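Local coordinates for protein SAM dependent methyltransferase (Aquifex aeolicus, PDB 3DH0) that binds S-adenosylmethionine and probably acts as a methyltransferase, passing the activated methyl group of this cofactor to an acceptor, at residues M39-V44 and T106-M112; E97-P101 and E128-V132; G172-R177 and V188-V193. One frame throughout, in Å; residues are numbered along the deposited sequence.

How the interactions relate
Interaction 1 pairs two neighbouring parallel strands in the middle of the sheet, and its Val-44 end reaches S-adenosylmethionine. Interaction 2, centred about 12 Å away, ties the loop that holds the adenine amino group to the end of helix 122-132. The two are joined directly: Val-132 O lies 2.7 Å from Thr-106 N and 2.9 Å from Val-107 N, both probable hydrogen bonds, and Leu-129 packs on Ile-110 and Met-112. Interaction 3 builds the edge hairpin of the same sheet, its centre about 14 Å from that of interaction 1 and about 17 Å from that of interaction 2. Ile-192 touches both Ile-110 and Lys-130, yet the Val-188 side chain stays about 14 Å from the cofactor.

Interaction 1. Residues M39-V44 and T106-M112; sequences MTVLDV and TVDFIFM. With SAM (S-adenosylmethionine), chain C.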
loop_
_atom_site.group_PDB
_atom_site.type_symbol
_atom_site.label_atom_id
_atom_site.label_comp_id
_atom_site.label_asym_id
_atom_site.label_seq_id
_atom_site.Cartn_x
_atom_site.Cartn_y
_atom_site.Cartn_z
ATOM N N MET A 39 5.550 -14.882 -0.309
ATOM C CA MET A 39 5.954 -13.605 0.266
ATOM C C MET A 39 4.994 -13.061 1.323
ATOM O O MET A 39 3.781 -13.244 1.242
ATOM C CB MET A 39 6.121 -12.550 -0.834
ATOM C CG MET A 39 7.449 -12.589 -1.547
ATOM S SD MET A 39 7.584 -11.311 -2.769
ATOM C CE MET A 39 8.257 -10.025 -1.870
ATOM N N THR A 40 5.547 -12.413 2.335
ATOM C CA THR A 40 4.716 -11.809 3.354
ATOM C C THR A 40 4.653 -10.369 2.918
ATOM O O THR A 40 5.684 -9.724 2.738
ATOM C CB THR A 40 5.329 -11.913 4.742
ATOM O OG1 THR A 40 5.195 -13.257 5.205
ATOM C CG2 THR A 40 4.625 -10.984 5.710
ATOM N N VAL A 41 3.436 -9.885 2.712
ATOM C CA VAL A 41 3.262 -8.523 2.256
ATOM C C VAL A 41 2.513 -7.628 3.230
ATOM O O VAL A 41 1.565 -8.052 3.886
ATOM C CB VAL A 41 2.543 -8.497 0.895
ATOM C CG1 VAL A 41 1.343 -9.407 0.928
ATOM C CG2 VAL A 41 2.126 -7.085 0.557
ATOM N N LEU A 42 2.974 -6.384 3.325
ATOM C CA LEU A 42 2.352 -5.400 4.196
ATOM C C LEU A 42 1.572 -4.441 3.314
ATOM O O LEU A 42 2.112 -3.899 2.355
ATOM C CB LEU A 42 3.405 -4.625 5.000
ATOM C CG LEU A 42 2.821 -3.609 5.992
ATOM C CD1 LEU A 42 1.978 -4.340 7.027
ATOM C CD2 LEU A 42 3.925 -2.828 6.673
ATOM N N ASP A 43 0.297 -4.264 3.641
ATOM C CA ASP A 43 -0.593 -3.371 2.910
ATOM C C ASP A 43 -0.828 -2.217 3.865
ATOM O O ASP A 43 -1.628 -2.329 4.781
ATOM C CB ASP A 43 -1.904 -4.101 2.606
ATOM C CG ASP A 43 -2.834 -3.308 1.696
ATOM O OD1 ASP A 43 -2.384 -2.315 1.083
ATOM O OD2 ASP A 43 -4.023 -3.693 1.587
ATOM N N VAL A 44 -0.131 -1.112 3.645
ATOM C CA VAL A 44 -0.218 0.037 4.540
ATOM C C VAL A 44 -1.595 0.692 4.746
ATOM O O VAL A 44 -2.201 0.520 5.801
ATOM C CB VAL A 44 0.852 1.075 4.155
ATOM C CG1 VAL A 44 0.813 2.257 5.091
ATOM C CG2 VAL A 44 2.216 0.416 4.236
ATOM N N THR A 106 10.140 -8.971 9.204
ATOM C CA THR A 106 9.036 -9.887 8.985
ATOM C C THR A 106 8.352 -9.721 7.622
ATOM O O THR A 106 7.557 -10.576 7.225
ATOM C CB THR A 106 7.973 -9.748 10.118
ATOM O OG1 THR A 106 7.674 -8.363 10.337
ATOM C CG2 THR A 106 8.484 -10.354 11.417
ATOM N N VAL A 107 8.655 -8.647 6.896
ATOM C CA VAL A 107 8.001 -8.454 5.601
ATOM C C VAL A 107 8.921 -8.433 4.389
ATOM O O VAL A 107 9.996 -7.843 4.412
ATOM C CB VAL A 107 7.154 -7.171 5.580
ATOM C CG1 VAL A 107 6.203 -7.167 6.753
ATOM C CG2 VAL A 107 8.050 -5.961 5.607
ATOM N N ASP A 108 8.460 -9.073 3.323
ATOM C CA ASP A 108 9.213 -9.185 2.081
ATOM C C ASP A 108 8.786 -8.136 1.057
ATOM O O ASP A 108 9.597 -7.604 0.292
ATOM C CB ASP A 108 9.002 -10.590 1.505
ATOM C CG ASP A 108 9.378 -11.684 2.486
ATOM O OD1 ASP A 108 10.571 -11.764 2.858
ATOM O OD2 ASP A 108 8.483 -12.460 2.888
ATOM N N PHE A 109 7.495 -7.843 1.069
ATOM C CA PHE A 109 6.901 -6.892 0.149
ATOM C C PHE A 109 6.088 -5.842 0.904
ATOM O O PHE A 109 5.329 -6.170 1.810
ATOM C CB PHE A 109 5.983 -7.657 -0.808
ATOM C CG PHE A 109 5.714 -6.944 -2.085
ATOM C CD1 PHE A 109 6.506 -7.182 -3.200
ATOM C CD2 PHE A 109 4.680 -6.018 -2.174
ATOM C CE1 PHE A 109 6.277 -6.508 -4.403
ATOM C CE2 PHE A 109 4.433 -5.336 -3.362
ATOM C CZ PHE A 109 5.238 -5.580 -4.487
ATOM N N ILE A 110 6.259 -4.582 0.536
ATOM C CA ILE A 110 5.508 -3.499 1.150
ATOM C C ILE A 110 4.729 -2.797 0.039
ATOM O O ILE A 110 5.302 -2.247 -0.891
ATOM C CB ILE A 110 6.429 -2.485 1.839
ATOM C CG1 ILE A 110 7.311 -3.182 2.874
ATOM C CG2 ILE A 110 5.592 -1.418 2.545
ATOM C CD1 ILE A 110 8.520 -2.352 3.292
ATOM N N PHE A 111 3.412 -2.831 0.141
ATOM C CA PHE A 111 2.535 -2.231 -0.854
ATOM C C PHE A 111 1.818 -1.037 -0.249
ATOM O O PHE A 111 1.099 -1.171 0.744
ATOM C CB PHE A 111 1.524 -3.282 -1.305
ATOM C CG PHE A 111 0.500 -2.783 -2.261
ATOM C CD1 PHE A 111 0.870 -2.253 -3.489
ATOM C CD2 PHE A 111 -0.853 -2.903 -1.958
ATOM C CE1 PHE A 111 -0.087 -1.855 -4.411
ATOM C CE2 PHE A 111 -1.825 -2.513 -2.861
ATOM C CZ PHE A 111 -1.443 -1.987 -4.098
ATOM N N MET A 112 2.021 0.132 -0.836
ATOM C CA MET A 112 1.384 1.341 -0.341
ATOM C C MET A 112 0.522 1.961 -1.445
ATOM O O MET A 112 1.012 2.744 -2.251
ATOM C CB MET A 112 2.459 2.322 0.122
ATOM C CG MET A 112 2.138 2.992 1.438
ATOM S SD MET A 112 3.406 4.135 1.977
ATOM C CE MET A 112 4.774 3.075 2.166
HETATM N N SAM C . -5.421 1.650 -0.322
HETATM C CA SAM C . -6.905 1.589 -0.151
HETATM C C SAM C . -7.555 0.989 -1.377
HETATM O O SAM C . -6.837 0.650 -2.318
HETATM O OXT SAM C . -8.824 0.883 -1.329
HETATM C CB SAM C . -7.455 2.991 0.086
HETATM C CG SAM C . -6.597 3.689 1.061
HETATM S SD SAM C . -6.967 5.392 1.565
HETATM C CE SAM C . -6.573 6.331 0.088
HETATM C "C5'" SAM C . -5.664 5.678 2.668
HETATM C "C4'" SAM C . -5.779 4.996 4.015
HETATM O "O4'" SAM C . -4.568 5.326 4.685
HETATM C "C3'" SAM C . -6.847 5.630 4.929
HETATM O "O3'" SAM C . -7.877 4.609 5.064
HETATM C "C2'" SAM C . -6.183 5.833 6.277
HETATM O "O2'" SAM C . -6.877 5.458 7.448
HETATM C "C1'" SAM C . -4.789 5.178 6.027
HETATM N N9 SAM C . -3.642 5.776 6.682
HETATM C C8 SAM C . -3.270 7.100 6.807
HETATM N N7 SAM C . -2.157 7.260 7.451
HETATM C C5 SAM C . -1.758 5.965 7.779
HETATM C C6 SAM C . -0.626 5.449 8.473
HETATM N N6 SAM C . 0.332 6.257 8.977
HETATM N N1 SAM C . -0.519 4.073 8.631
HETATM C C2 SAM C . -1.503 3.300 8.111
HETATM N N3 SAM C . -2.597 3.685 7.445
HETATM C C4 SAM C . -2.665 5.038 7.310
#
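Asp-108 reaches across to the start of strand 40-43, where its OD2 takes the backbone N of Thr-40 at 3.0 Å through its anti lone pair, a nearly straight bond. Thr-40 O accepts from both Asp-108 N, 2.9 Å away, and Phe-109 N, so three hydrogen bonds tie the corner at Asp-108 to Thr-40; a short acid suits an N-H that must be met close by. Met-39 folds around this corner. A bend at its last torsion (chi3 90°) brings CE to the edge of the Phe-109 ring, in its plane and 3.6 Å from CD1, while SD stands obliquely 5.5 Å from the ring centroid, a Met-aromatic contact. Val-41 lies alongside Phe-109 and points the same way, CG2 to CD2 3.9 Å. The strands run parallel, as the first and fourth of a Rossmann-like methyltransferase sheet, whose C-terminal ends border the cofactor cleft. Asp-43 and Phe-111 follow on the same face, side by side, with OD1 3.5 Å from CD2 and the carboxylate turned 33° from the ring; OD2 is held by Thr-46, and helix 52-59 covers this face. Leu-42 and Ile-110 fill the opposite face with aliphatic bulk against Leu-129. At the cofactor end Val-44 CB rests 3.6 Å from Met-112 CG, while its CG1, anti to the backbone N (chi1 -178°), lies 3.9 Å from C2 of the S-adenosylmethionine adenine.

Interaction 2. Residues E97-P101 and E128-V132; sequences ENKIP and ELKRV. With SAM (S-adenosylmethionine), chain C.
Ile-100 gives its backbone N-H to OE2 of Glu-128 in a straight bond (3.1 Å, 168°) that arrives from above the carboxylate plane. Its side chain slides past that of Glu-128 in the opposite direction, CG1 resting 3.8 Å from CG, and crosses Val-132 at about a right angle, CB 3.8 Å from the valine CG1. CD1 also reaches Leu-129 CD2. A branched aliphatic residue suits this groove on helix 122-132, since its two branches can touch Glu-128, Leu-129 and Val-132 at once. In the next shell Arg-131 comes side-on to Glu-128 in a salt bridge, with NE and NH2 both on OE2, NH2 2.9 Å away. CG of Glu-128, anti to the backbone N, and a bend at chi2 (60°) turn the carboxylate back to Ile-100 N and Arg-131. Asp-104 in turn pairs with Arg-131 NH1, and Leu-102 O accepts from NH2, fixing the guanidinium's rotation. At the other end of the loop, Glu-97 O accepts N6 of S-adenosylmethionine at 3.1 Å, helped by a weak bond to Glu-97 OE2, while OE1 salt-bridges Lys-6. With three N-H groups on one oxygen, two from a cation, Glu-128 probably stays ionised, which would strengthen the hold on this adenine-binding loop.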
loop_
_atom_site.group_PDB
_atom_site.type_symbol
_atom_site.label_atom_id
_atom_site.label_comp_id
_atom_site.label_asym_id
_atom_site.label_seq_id
_atom_site.Cartn_x
_atom_site.Cartn_y
_atom_site.Cartn_z
ATOM N N GLU A 97 0.044 5.862 13.826
ATOM C CA GLU A 97 0.742 6.697 12.861
ATOM C C GLU A 97 2.147 6.275 12.442
ATOM O O GLU A 97 2.392 6.044 11.261
ATOM C CB GLU A 97 0.748 8.148 13.339
ATOM C CG GLU A 97 1.169 9.167 12.280
ATOM C CD GLU A 97 0.336 9.112 11.008
ATOM O OE1 GLU A 97 -0.904 8.963 11.094
ATOM O OE2 GLU A 97 0.925 9.236 9.914
ATOM N N ASN A 98 3.083 6.166 13.374
ATOM C CA ASN A 98 4.433 5.781 12.970
ATOM C C ASN A 98 4.948 4.525 13.637
ATOM O O ASN A 98 6.160 4.353 13.805
ATOM C CB ASN A 98 5.411 6.925 13.227
ATOM C CG ASN A 98 4.995 8.204 12.539
ATOM O OD1 ASN A 98 4.487 9.124 13.172
ATOM N ND2 ASN A 98 5.198 8.262 11.225
ATOM N N LYS A 99 4.019 3.650 14.004
ATOM C CA LYS A 99 4.365 2.404 14.666
ATOM C C LYS A 99 3.603 1.227 14.067
ATOM O O LYS A 99 2.369 1.214 14.075
ATOM C CB LYS A 99 4.029 2.478 16.151
ATOM C CG LYS A 99 4.519 3.694 16.875
ATOM C CD LYS A 99 4.330 3.464 18.373
ATOM C CE LYS A 99 4.392 4.743 19.195
ATOM N NZ LYS A 99 3.118 5.500 19.094
ATOM N N ILE A 100 4.333 0.232 13.574
ATOM C CA ILE A 100 3.712 -0.954 12.997
ATOM C C ILE A 100 3.829 -2.072 14.033
ATOM O O ILE A 100 4.913 -2.397 14.496
ATOM C CB ILE A 100 4.409 -1.345 11.676
ATOM C CG1 ILE A 100 4.379 -0.150 10.720
ATOM C CG2 ILE A 100 3.708 -2.540 11.041
ATOM C CD1 ILE A 100 5.382 -0.213 9.603
ATOM N N PRO A 101 2.701 -2.675 14.412
ATOM C CA PRO A 101 2.665 -3.752 15.404
ATOM C C PRO A 101 3.303 -5.073 14.997
ATOM O O PRO A 101 2.821 -6.136 15.364
ATOM C CB PRO A 101 1.177 -3.893 15.683
ATOM C CG PRO A 101 0.581 -3.613 14.345
ATOM C CD PRO A 101 1.356 -2.415 13.869
ATOM N N GLU A 128 10.239 3.373 10.500
ATOM C CA GLU A 128 9.488 2.292 11.123
ATOM C C GLU A 128 9.314 1.167 10.095
ATOM O O GLU A 128 9.394 -0.013 10.433
ATOM C CB GLU A 128 8.131 2.820 11.597
ATOM C CG GLU A 128 7.230 1.810 12.296
ATOM C CD GLU A 128 7.837 1.195 13.558
ATOM O OE1 GLU A 128 8.679 1.841 14.220
ATOM O OE2 GLU A 128 7.449 0.062 13.903
ATOM N N LEU A 129 9.104 1.548 8.836
ATOM C CA LEU A 129 8.918 0.577 7.768
ATOM C C LEU A 129 10.101 -0.371 7.545
ATOM O O LEU A 129 9.903 -1.563 7.323
ATOM C CB LEU A 129 8.599 1.296 6.459
ATOM C CG LEU A 129 7.155 1.246 5.939
ATOM C CD1 LEU A 129 7.100 2.004 4.643
ATOM C CD2 LEU A 129 6.691 -0.187 5.719
ATOM N N LYS A 130 11.322 0.163 7.584
ATOM C CA LYS A 130 12.529 -0.641 7.381
ATOM C C LYS A 130 12.662 -1.689 8.477
ATOM O O LYS A 130 13.109 -2.809 8.241
ATOM C CB LYS A 130 13.787 0.222 7.422
ATOM C CG LYS A 130 13.808 1.456 6.553
ATOM C CD LYS A 130 15.264 1.784 6.230
ATOM C CE LYS A 130 15.507 3.254 5.907
ATOM N NZ LYS A 130 15.657 4.091 7.118
ATOM N N ARG A 131 12.282 -1.303 9.686
ATOM C CA ARG A 131 12.367 -2.198 10.822
ATOM C C ARG A 131 11.597 -3.484 10.563
ATOM O O ARG A 131 12.165 -4.578 10.650
ATOM C CB ARG A 131 11.834 -1.511 12.088
ATOM C CG ARG A 131 12.019 -2.345 13.338
ATOM C CD ARG A 131 11.472 -1.662 14.569
ATOM N NE ARG A 131 10.015 -1.663 14.599
ATOM C CZ ARG A 131 9.270 -2.762 14.577
ATOM N NH1 ARG A 131 9.841 -3.956 14.523
ATOM N NH2 ARG A 131 7.951 -2.669 14.612
ATOM N N VAL A 132 10.313 -3.357 10.232
ATOM C CA VAL A 132 9.494 -4.536 9.985
ATOM C C VAL A 132 9.900 -5.215 8.687
ATOM O O VAL A 132 9.603 -6.389 8.460
ATOM C CB VAL A 132 7.981 -4.184 9.933
ATOM C CG1 VAL A 132 7.564 -3.487 11.212
ATOM C CG2 VAL A 132 7.678 -3.318 8.721
HETATM N N SAM C . -5.421 1.650 -0.322
HETATM C CA SAM C . -6.905 1.589 -0.151
HETATM C C SAM C . -7.555 0.989 -1.377
HETATM O O SAM C . -6.837 0.650 -2.318
HETATM O OXT SAM C . -8.824 0.883 -1.329
HETATM C CB SAM C . -7.455 2.991 0.086
HETATM C CG SAM C . -6.597 3.689 1.061
HETATM S SD SAM C . -6.967 5.392 1.565
HETATM C CE SAM C . -6.573 6.331 0.088
HETATM C "C5'" SAM C . -5.664 5.678 2.668
HETATM C "C4'" SAM C . -5.779 4.996 4.015
HETATM O "O4'" SAM C . -4.568 5.326 4.685
HETATM C "C3'" SAM C . -6.847 5.630 4.929
HETATM O "O3'" SAM C . -7.877 4.609 5.064
HETATM C "C2'" SAM C . -6.183 5.833 6.277
HETATM O "O2'" SAM C . -6.877 5.458 7.448
HETATM C "C1'" SAM C . -4.789 5.178 6.027
HETATM N N9 SAM C . -3.642 5.776 6.682
HETATM C C8 SAM C . -3.270 7.100 6.807
HETATM N N7 SAM C . -2.157 7.260 7.451
HETATM C C5 SAM C . -1.758 5.965 7.779
HETATM C C6 SAM C . -0.626 5.449 8.473
HETATM N N6 SAM C . 0.332 6.257 8.977
HETATM N N1 SAM C . -0.519 4.073 8.631
HETATM C C2 SAM C . -1.503 3.300 8.111
HETATM N N3 SAM C . -2.597 3.685 7.445
HETATM C C4 SAM C . -2.665 5.038 7.310
#

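Interaction 3. Residues G172-R177 and V188-V193; sequences GIRVGR and VYAMIV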
loop_
_atom_site.group_PDB
_atom_site.type_symbol
_atom_site.label_atom_id
_atom_site.label_comp_id
_atom_site.label_asym_id
_atom_site.label_seq_id
_atom_site.Cartn_x
_atom_site.Cartn_y
_atom_site.Cartn_z
ATOM N N GLY A 172 16.634 6.905 2.853
ATOM C CA GLY A 172 17.586 5.858 2.543
ATOM C C GLY A 172 17.124 4.816 1.539
ATOM O O GLY A 172 17.959 4.141 0.956
ATOM N N ILE A 173 15.821 4.664 1.326
ATOM C CA ILE A 173 15.349 3.665 0.364
ATOM C C ILE A 173 15.828 3.974 -1.057
ATOM O O ILE A 173 15.753 5.124 -1.512
ATOM C CB ILE A 173 13.810 3.572 0.312
ATOM C CG1 ILE A 173 13.240 3.282 1.700
ATOM C CG2 ILE A 173 13.399 2.485 -0.664
ATOM C CD1 ILE A 173 12.958 4.535 2.497
ATOM N N ARG A 174 16.302 2.942 -1.756
ATOM C CA ARG A 174 16.798 3.095 -3.120
ATOM C C ARG A 174 15.717 2.846 -4.169
ATOM O O ARG A 174 15.135 1.763 -4.235
ATOM C CB ARG A 174 17.976 2.148 -3.359
ATOM C CG ARG A 174 17.700 0.702 -2.979
ATOM C CD ARG A 174 18.997 -0.120 -2.875
ATOM N NE ARG A 174 18.846 -1.262 -1.963
ATOM C CZ ARG A 174 19.826 -2.107 -1.631
ATOM N NH1 ARG A 174 21.045 -1.938 -2.145
ATOM N NH2 ARG A 174 19.586 -3.119 -0.785
ATOM N N VAL A 175 15.464 3.863 -4.993
ATOM C CA VAL A 175 14.459 3.775 -6.051
ATOM C C VAL A 175 15.084 3.295 -7.346
ATOM O O VAL A 175 16.081 3.849 -7.799
ATOM C CB VAL A 175 13.802 5.138 -6.342
ATOM C CG1 VAL A 175 12.675 4.952 -7.353
ATOM C CG2 VAL A 175 13.293 5.770 -5.050
ATOM N N GLY A 176 14.484 2.274 -7.948
ATOM C CA GLY A 176 14.998 1.734 -9.198
ATOM C C GLY A 176 14.143 2.047 -10.418
ATOM O O GLY A 176 14.661 2.210 -11.520
ATOM N N ARG A 177 12.835 2.143 -10.220
ATOM C CA ARG A 177 11.914 2.416 -11.308
ATOM C C ARG A 177 10.825 3.398 -10.911
ATOM O O ARG A 177 10.447 3.493 -9.751
ATOM C CB ARG A 177 11.244 1.120 -11.759
ATOM C CG ARG A 177 11.904 0.417 -12.919
ATOM C CD ARG A 177 11.508 -1.059 -12.956
ATOM N NE ARG A 177 10.080 -1.247 -12.711
ATOM C CZ ARG A 177 9.498 -2.423 -12.466
ATOM N NH1 ARG A 177 10.220 -3.539 -12.433
ATOM N NH2 ARG A 177 8.186 -2.479 -12.245
ATOM N N VAL A 188 6.177 3.472 -8.078
ATOM C CA VAL A 188 7.601 3.536 -7.817
ATOM C C VAL A 188 8.083 2.210 -7.253
ATOM O O VAL A 188 7.450 1.612 -6.393
ATOM C CB VAL A 188 7.955 4.712 -6.873
ATOM C CG1 VAL A 188 6.814 4.985 -5.937
ATOM C CG2 VAL A 188 9.225 4.403 -6.106
ATOM N N TYR A 189 9.205 1.760 -7.785
ATOM C CA TYR A 189 9.830 0.504 -7.420
ATOM C C TYR A 189 11.009 0.848 -6.539
ATOM O O TYR A 189 11.916 1.563 -6.962
ATOM C CB TYR A 189 10.305 -0.165 -8.705
ATOM C CG TYR A 189 10.693 -1.621 -8.634
ATOM C CD1 TYR A 189 11.994 -2.015 -8.289
ATOM C CD2 TYR A 189 9.792 -2.601 -9.030
ATOM C CE1 TYR A 189 12.378 -3.360 -8.365
ATOM C CE2 TYR A 189 10.163 -3.933 -9.106
ATOM C CZ TYR A 189 11.449 -4.312 -8.781
ATOM O OH TYR A 189 11.785 -5.651 -8.904
ATOM N N ALA A 190 11.004 0.352 -5.310
ATOM C CA ALA A 190 12.100 0.638 -4.405
ATOM C C ALA A 190 12.460 -0.580 -3.587
ATOM O O ALA A 190 11.606 -1.407 -3.267
ATOM C CB ALA A 190 11.733 1.787 -3.494
ATOM N N MET A 191 13.739 -0.691 -3.257
ATOM C CA MET A 191 14.228 -1.810 -2.460
ATOM C C MET A 191 14.829 -1.282 -1.161
ATOM O O MET A 191 15.578 -0.299 -1.151
ATOM C CB MET A 191 15.264 -2.621 -3.257
ATOM C CG MET A 191 15.763 -3.861 -2.546
ATOM S SD MET A 191 16.833 -4.908 -3.581
ATOM C CE MET A 191 15.714 -6.285 -3.914
ATOM N N ILE A 192 14.483 -1.936 -0.061
ATOM C CA ILE A 192 14.994 -1.529 1.232
ATOM C C ILE A 192 16.392 -2.060 1.506
ATOM O O ILE A 192 16.675 -3.256 1.338
ATOM C CB ILE A 192 14.024 -1.942 2.331
ATOM C CG1 ILE A 192 12.937 -0.867 2.420
ATOM C CG2 ILE A 192 14.763 -2.182 3.651
ATOM C CD1 ILE A 192 11.971 -1.042 3.556
ATOM N N VAL A 193 17.259 -1.135 1.922
ATOM C CA VAL A 193 18.658 -1.418 2.207
ATOM C C VAL A 193 18.885 -1.837 3.659
ATOM O O VAL A 193 19.141 -3.040 3.880
ATOM C CB VAL A 193 19.543 -0.170 1.909
ATOM C CG1 VAL A 193 21.032 -0.545 1.988
ATOM C CG2 VAL A 193 19.194 0.415 0.534
#
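Ile-173 and Ala-190 meet on the inner face of the edge hairpin, CG2 of the isoleucine 3.4 Å from the alanine CB; the small residue leaves room for the branched one. Next to them Val-175 crosses Val-188 at about a right angle, CG1 to CG2 3.7 Å, and Leu-168 of helix 161-170 lies over all four, giving an aliphatic layer between helix and sheet. The backbones are antiparallel, with Met-191 N bonded to Arg-174 O at 3.0 Å. A classic beta bulge follows: Gly-176 N (2.8 Å) and, weakly, Arg-177 N both turn to Tyr-189 O. The outer face is looser and partly in solvent. Here the extended Arg-174 runs across Val-193, whose CG2 sits over one face of the guanidinium. The chain of Arg-177 bends at chi3 (43°), laying the guanidinium flat on the Tyr-189 ring with centres 4.1 Å apart, planes 30° off parallel and CD2 over the guanidinium centre. Phe-33 adds a cation-pi contact to the same group. Cut back to a serine, this position would probably leave the Tyr-189 ring without its stacked partner and Phe-33 without its cation. Because a guanidinium can lie on an aromatic face while its N-H groups remain able to meet polar partners, here a long, weak ion pair with Glu-32, arginine over tyrosine lets this outer face be packed and polar at once.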